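PDB 3DOR: protein CT_858 from Chlamydia trachomatis, which is the secreted chlamydial protease CPAF, which probably acts as a serine-type endopeptidase related to peptidase family S41. Local coordinates for residues V422-C425 with W426-D430; V411-Y414 with L415-F418. One frame throughout, in Å; residues are numbered along the deposited sequence.

Contact 1 (V422-C425 with W426-D430); sequences VLNC and WSKGD. With SO4 (sulfate ion), chain N.
Cys425 and Asp430 meet at the turn that ends helix 409-428. Asp430 N donates to Cys425 O at 3.0 Å, with an N-H...O angle of 131°. Gly429 N bonds to Trp426 O at 3.1 Å. With the positive phi of Gly429, these two bonds make a Schellman motif. Lys428 N adds a weak bond to Cys425 O. The Cys425 SG is anti to the carbonyl carbon (chi1 -75°) and reaches to 3.5 Å from Asp430 OD2. Asp430 OD2 accepts a hydrogen bond from Thr435 N, which links Asp430, just past the helix end, to Thr435.

Asn424 meets the turn through its backbone oxygen. Ser427 OG donates to Asn424 O at 3.1 Å and approaches well to one side, at a C=O...OG angle of 117°. Lys428 N bonds weakly to Asn424 O as well. Lys428 CG lies 3.2 Å from the same oxygen. Beyond CG the Lys428 chain is fully extended and crosses the Asn424 side chain. Its NZ then bonds to sulfate O2 at 2.7 Å.

Trp426 N donates to Val422 O at 2.9 Å, a regular helical bond. Its indole packs on Val375 of helix 372-384 and on Ile197 of the second subunit. Trp426 NE1 bonds to Gly192 O of that subunit. The chemistry implies a helix end closed mainly by its own backbone, with a dimer contact on the indole side. The lysine charge is probably balanced in part by a sulfate that probably came from the crystallisation liquor.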
loop_
_atom_site.group_PDB
_atom_site.type_symbol
_atom_site.label_atom_id
_atom_site.label_comp_id
_atom_site.label_asym_id
_atom_site.label_seq_id
_atom_site.Cartn_x
_atom_site.Cartn_y
_atom_site.Cartn_z
ATOM N N VAL B 422 -23.888 -1.101 5.008
ATOM C CA VAL B 422 -23.119 -0.282 4.082
ATOM C C VAL B 422 -23.797 -0.314 2.709
ATOM O O VAL B 422 -24.006 0.726 2.085
ATOM C CB VAL B 422 -21.659 -0.783 3.956
ATOM C CG1 VAL B 422 -20.920 -0.008 2.865
ATOM C CG2 VAL B 422 -20.945 -0.591 5.284
ATOM N N LEU B 423 -24.152 -1.509 2.248
ATOM C CA LEU B 423 -24.815 -1.648 0.951
ATOM C C LEU B 423 -26.148 -0.899 0.946
ATOM O O LEU B 423 -26.534 -0.308 -0.060
ATOM C CB LEU B 423 -25.066 -3.125 0.635
ATOM C CG LEU B 423 -23.844 -3.998 0.353
ATOM C CD1 LEU B 423 -24.280 -5.457 0.231
ATOM C CD2 LEU B 423 -23.154 -3.527 -0.932
ATOM N N ASN B 424 -26.843 -0.928 2.080
ATOM C CA ASN B 424 -28.129 -0.254 2.200
ATOM C C ASN B 424 -27.937 1.265 2.120
ATOM O O ASN B 424 -28.702 1.957 1.449
ATOM C CB ASN B 424 -28.809 -0.645 3.516
ATOM C CG ASN B 424 -30.285 -0.288 3.540
ATOM O OD1 ASN B 424 -31.061 -0.753 2.704
ATOM N ND2 ASN B 424 -30.679 0.545 4.499
ATOM N N CYS B 425 -26.913 1.783 2.794
ATOM C CA CYS B 425 -26.636 3.218 2.755
ATOM C C CYS B 425 -26.287 3.643 1.340
ATOM O O CYS B 425 -26.744 4.684 0.858
ATOM C CB CYS B 425 -25.470 3.576 3.669
ATOM S SG CYS B 425 -25.897 3.568 5.387
ATOM N N TRP B 426 -25.463 2.837 0.680
ATOM C CA TRP B 426 -25.058 3.146 -0.680
ATOM C C TRP B 426 -26.260 3.230 -1.621
ATOM O O TRP B 426 -26.395 4.190 -2.370
ATOM C CB TRP B 426 -24.067 2.099 -1.191
ATOM C CG TRP B 426 -23.560 2.380 -2.576
ATOM C CD1 TRP B 426 -23.920 1.738 -3.730
ATOM C CD2 TRP B 426 -22.572 3.352 -2.949
ATOM N NE1 TRP B 426 -23.213 2.247 -4.797
ATOM C CE2 TRP B 426 -22.379 3.237 -4.345
ATOM C CE3 TRP B 426 -21.832 4.307 -2.239
ATOM C CZ2 TRP B 426 -21.470 4.040 -5.047
ATOM C CZ3 TRP B 426 -20.928 5.108 -2.933
ATOM C CH2 TRP B 426 -20.756 4.966 -4.327
ATOM N N SER B 427 -27.140 2.241 -1.572
ATOM C CA SER B 427 -28.287 2.249 -2.464
ATOM C C SER B 427 -29.281 3.363 -2.159
ATOM O O SER B 427 -30.091 3.706 -3.006
ATOM C CB SER B 427 -29.004 0.901 -2.431
ATOM O OG SER B 427 -29.747 0.753 -1.241
ATOM N N LYS B 428 -29.217 3.926 -0.956
ATOM C CA LYS B 428 -30.124 5.001 -0.573
ATOM C C LYS B 428 -29.503 6.370 -0.801
ATOM O O LYS B 428 -30.165 7.386 -0.618
ATOM C CB LYS B 428 -30.520 4.884 0.902
ATOM C CG LYS B 428 -31.410 3.699 1.244
ATOM C CD LYS B 428 -31.737 3.715 2.728
ATOM C CE LYS B 428 -32.628 2.554 3.129
ATOM N NZ LYS B 428 -32.829 2.536 4.606
ATOM N N GLY B 429 -28.237 6.402 -1.200
ATOM C CA GLY B 429 -27.579 7.680 -1.425
ATOM C C GLY B 429 -27.049 8.330 -0.150
ATOM O O GLY B 429 -26.553 9.457 -0.175
ATOM N N ASP B 430 -27.169 7.618 0.964
ATOM C CA ASP B 430 -26.700 8.082 2.273
ATOM C C ASP B 430 -25.187 7.828 2.317
ATOM O O ASP B 430 -24.704 7.021 3.111
ATOM C CB ASP B 430 -27.438 7.277 3.349
ATOM C CG ASP B 430 -27.035 7.648 4.765
ATOM O OD1 ASP B 430 -26.625 8.803 5.001
ATOM O OD2 ASP B 430 -27.157 6.770 5.650
HETATM S S SO4 N . -34.884 -0.650 4.956
HETATM O O1 SO4 N . -33.862 -1.289 5.869
HETATM O O2 SO4 N . -34.839 0.819 5.119
HETATM O O3 SO4 N . -34.583 -0.952 3.526
HETATM O O4 SO4 N . -36.221 -1.205 5.319
#

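Contact 2 (V411-Y414 with L415-F418); sequences VAEY and LKSF. With SO4 (sulfate ion), chain P.
Two consecutive turns early in helix 409-428 meet here, and a salt bridge between Glu413 and Lys416 spans them on one flank. Lys416 NZ donates to Glu413 OE2 at 3.1 Å. It comes from the syn side of the carboxylate but stands 33° out of its plane. Both chains bend to make this meeting. Glu413 turns at CB-CG (chi2 -54°), and Lys416 bends at chi2 and chi3. On its way Lys416 CD passes 3.4 Å from Ala412 O, so part of the aliphatic chain lies against the backbone.

The backbone is that of a regular alpha helix, with bonds four residues apart. Leu415 N donates to Val411 O and Lys416 N to Ala412 O, both at 3.0 Å. Phe418 N closes the series on Tyr414 O at 2.9 Å. The helix belongs to the region assigned to peptidase family S41, and it packs beside helices 372-384 and 391-398. Leu415 serves that packing, touching Trp381 of the first and Leu398 of the second. Within the helix, Leu415 CD1 lies 4.1 Å from Val411 CG1. The two side chains run alongside each other and point the same way.

Tyr414 OH bonds to His446 NE2, outside the helix. Ser417 stands on another flank. Its OG is anti to the backbone N (chi1 173°), and from there it donates to sulfate O2 at 3.0 Å. Gln421 NE2, one turn further along, also bonds to Ser417 OG.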
loop_
_atom_site.group_PDB
_atom_site.type_symbol
_atom_site.label_atom_id
_atom_site.label_comp_id
_atom_site.label_asym_id
_atom_site.label_seq_id
_atom_site.Cartn_x
_atom_site.Cartn_y
_atom_site.Cartn_z
ATOM N N VAL B 411 -19.807 -12.814 15.993
ATOM C CA VAL B 411 -18.874 -11.970 15.271
ATOM C C VAL B 411 -19.166 -12.059 13.777
ATOM O O VAL B 411 -19.223 -11.032 13.090
ATOM C CB VAL B 411 -17.414 -12.389 15.576
ATOM C CG1 VAL B 411 -16.453 -11.713 14.618
ATOM C CG2 VAL B 411 -17.072 -12.011 17.021
ATOM N N ALA B 412 -19.369 -13.276 13.278
ATOM C CA ALA B 412 -19.671 -13.470 11.861
ATOM C C ALA B 412 -20.956 -12.726 11.518
ATOM O O ALA B 412 -21.033 -12.050 10.499
ATOM C CB ALA B 412 -19.817 -14.963 11.540
ATOM N N GLU B 413 -21.961 -12.836 12.384
ATOM C CA GLU B 413 -23.226 -12.156 12.158
ATOM C C GLU B 413 -23.063 -10.639 12.176
ATOM O O GLU B 413 -23.746 -9.937 11.435
ATOM C CB GLU B 413 -24.260 -12.587 13.201
ATOM C CG GLU B 413 -24.715 -14.034 13.038
ATOM C CD GLU B 413 -25.224 -14.320 11.630
ATOM O OE1 GLU B 413 -26.037 -13.518 11.124
ATOM O OE2 GLU B 413 -24.817 -15.338 11.024
ATOM N N TYR B 414 -22.166 -10.134 13.020
ATOM C CA TYR B 414 -21.924 -8.693 13.078
ATOM C C TYR B 414 -21.330 -8.239 11.754
ATOM O O TYR B 414 -21.745 -7.225 11.196
ATOM C CB TYR B 414 -20.943 -8.335 14.201
ATOM C CG TYR B 414 -21.552 -8.185 15.576
ATOM C CD1 TYR B 414 -20.785 -8.432 16.714
ATOM C CD2 TYR B 414 -22.872 -7.754 15.751
ATOM C CE1 TYR B 414 -21.305 -8.254 17.988
ATOM C CE2 TYR B 414 -23.404 -7.573 17.027
ATOM C CZ TYR B 414 -22.608 -7.824 18.144
ATOM O OH TYR B 414 -23.093 -7.640 19.423
ATOM N N LEU B 415 -20.347 -8.992 11.265
ATOM C CA LEU B 415 -19.679 -8.660 10.012
ATOM C C LEU B 415 -20.652 -8.663 8.827
ATOM O O LEU B 415 -20.566 -7.806 7.942
ATOM C CB LEU B 415 -18.515 -9.626 9.767
ATOM C CG LEU B 415 -17.352 -9.479 10.757
ATOM C CD1 LEU B 415 -16.386 -10.647 10.613
ATOM C CD2 LEU B 415 -16.640 -8.163 10.516
ATOM N N LYS B 416 -21.581 -9.611 8.814
ATOM C CA LYS B 416 -22.569 -9.660 7.740
ATOM C C LYS B 416 -23.524 -8.479 7.857
ATOM O O LYS B 416 -23.922 -7.889 6.854
ATOM C CB LYS B 416 -23.334 -10.982 7.779
ATOM C CG LYS B 416 -22.539 -12.100 7.143
ATOM C CD LYS B 416 -22.703 -13.425 7.850
ATOM C CE LYS B 416 -24.057 -14.046 7.616
ATOM N NZ LYS B 416 -24.018 -15.473 8.062
ATOM N N SER B 417 -23.881 -8.130 9.088
ATOM C CA SER B 417 -24.769 -7.002 9.319
ATOM C C SER B 417 -24.075 -5.728 8.818
ATOM O O SER B 417 -24.699 -4.853 8.219
ATOM C CB SER B 417 -25.087 -6.890 10.812
ATOM O OG SER B 417 -25.809 -5.702 11.079
ATOM N N PHE B 418 -22.771 -5.639 9.051
ATOM C CA PHE B 418 -22.000 -4.487 8.600
ATOM C C PHE B 418 -22.114 -4.340 7.082
ATOM O O PHE B 418 -22.371 -3.253 6.569
ATOM C CB PHE B 418 -20.525 -4.659 8.980
ATOM C CG PHE B 418 -19.621 -3.596 8.410
ATOM C CD1 PHE B 418 -19.486 -2.365 9.044
ATOM C CD2 PHE B 418 -18.920 -3.822 7.230
ATOM C CE1 PHE B 418 -18.668 -1.372 8.520
ATOM C CE2 PHE B 418 -18.099 -2.837 6.692
ATOM C CZ PHE B 418 -17.972 -1.601 7.343
HETATM S S SO4 P . -29.117 -5.721 9.501
HETATM O O1 SO4 P . -28.654 -4.414 10.089
HETATM O O2 SO4 P . -28.420 -6.843 10.217
HETATM O O3 SO4 P . -30.596 -5.919 9.691
HETATM O O4 SO4 P . -28.809 -5.691 8.039
#

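From the N terminus, the chain enters helix 409-428 and reaches contact 2 first, in its early turns. Contact 1 follows at the C-terminal end of the same helix. Both are local, and neither closes a long loop. They stand in series, without nesting or crossing, with centres about 17 Å apart. The intervening residues 419-421 continue the helix between them. Helix 372-384 packs against both contacts. Contact 2 adds helix 391-398 and the loop residues Phe442 and His446. Contact 1 adds Thr435 and Ile437 and carries the helix end to the second subunit. Both belong to the part of the chain related to peptidase family S41.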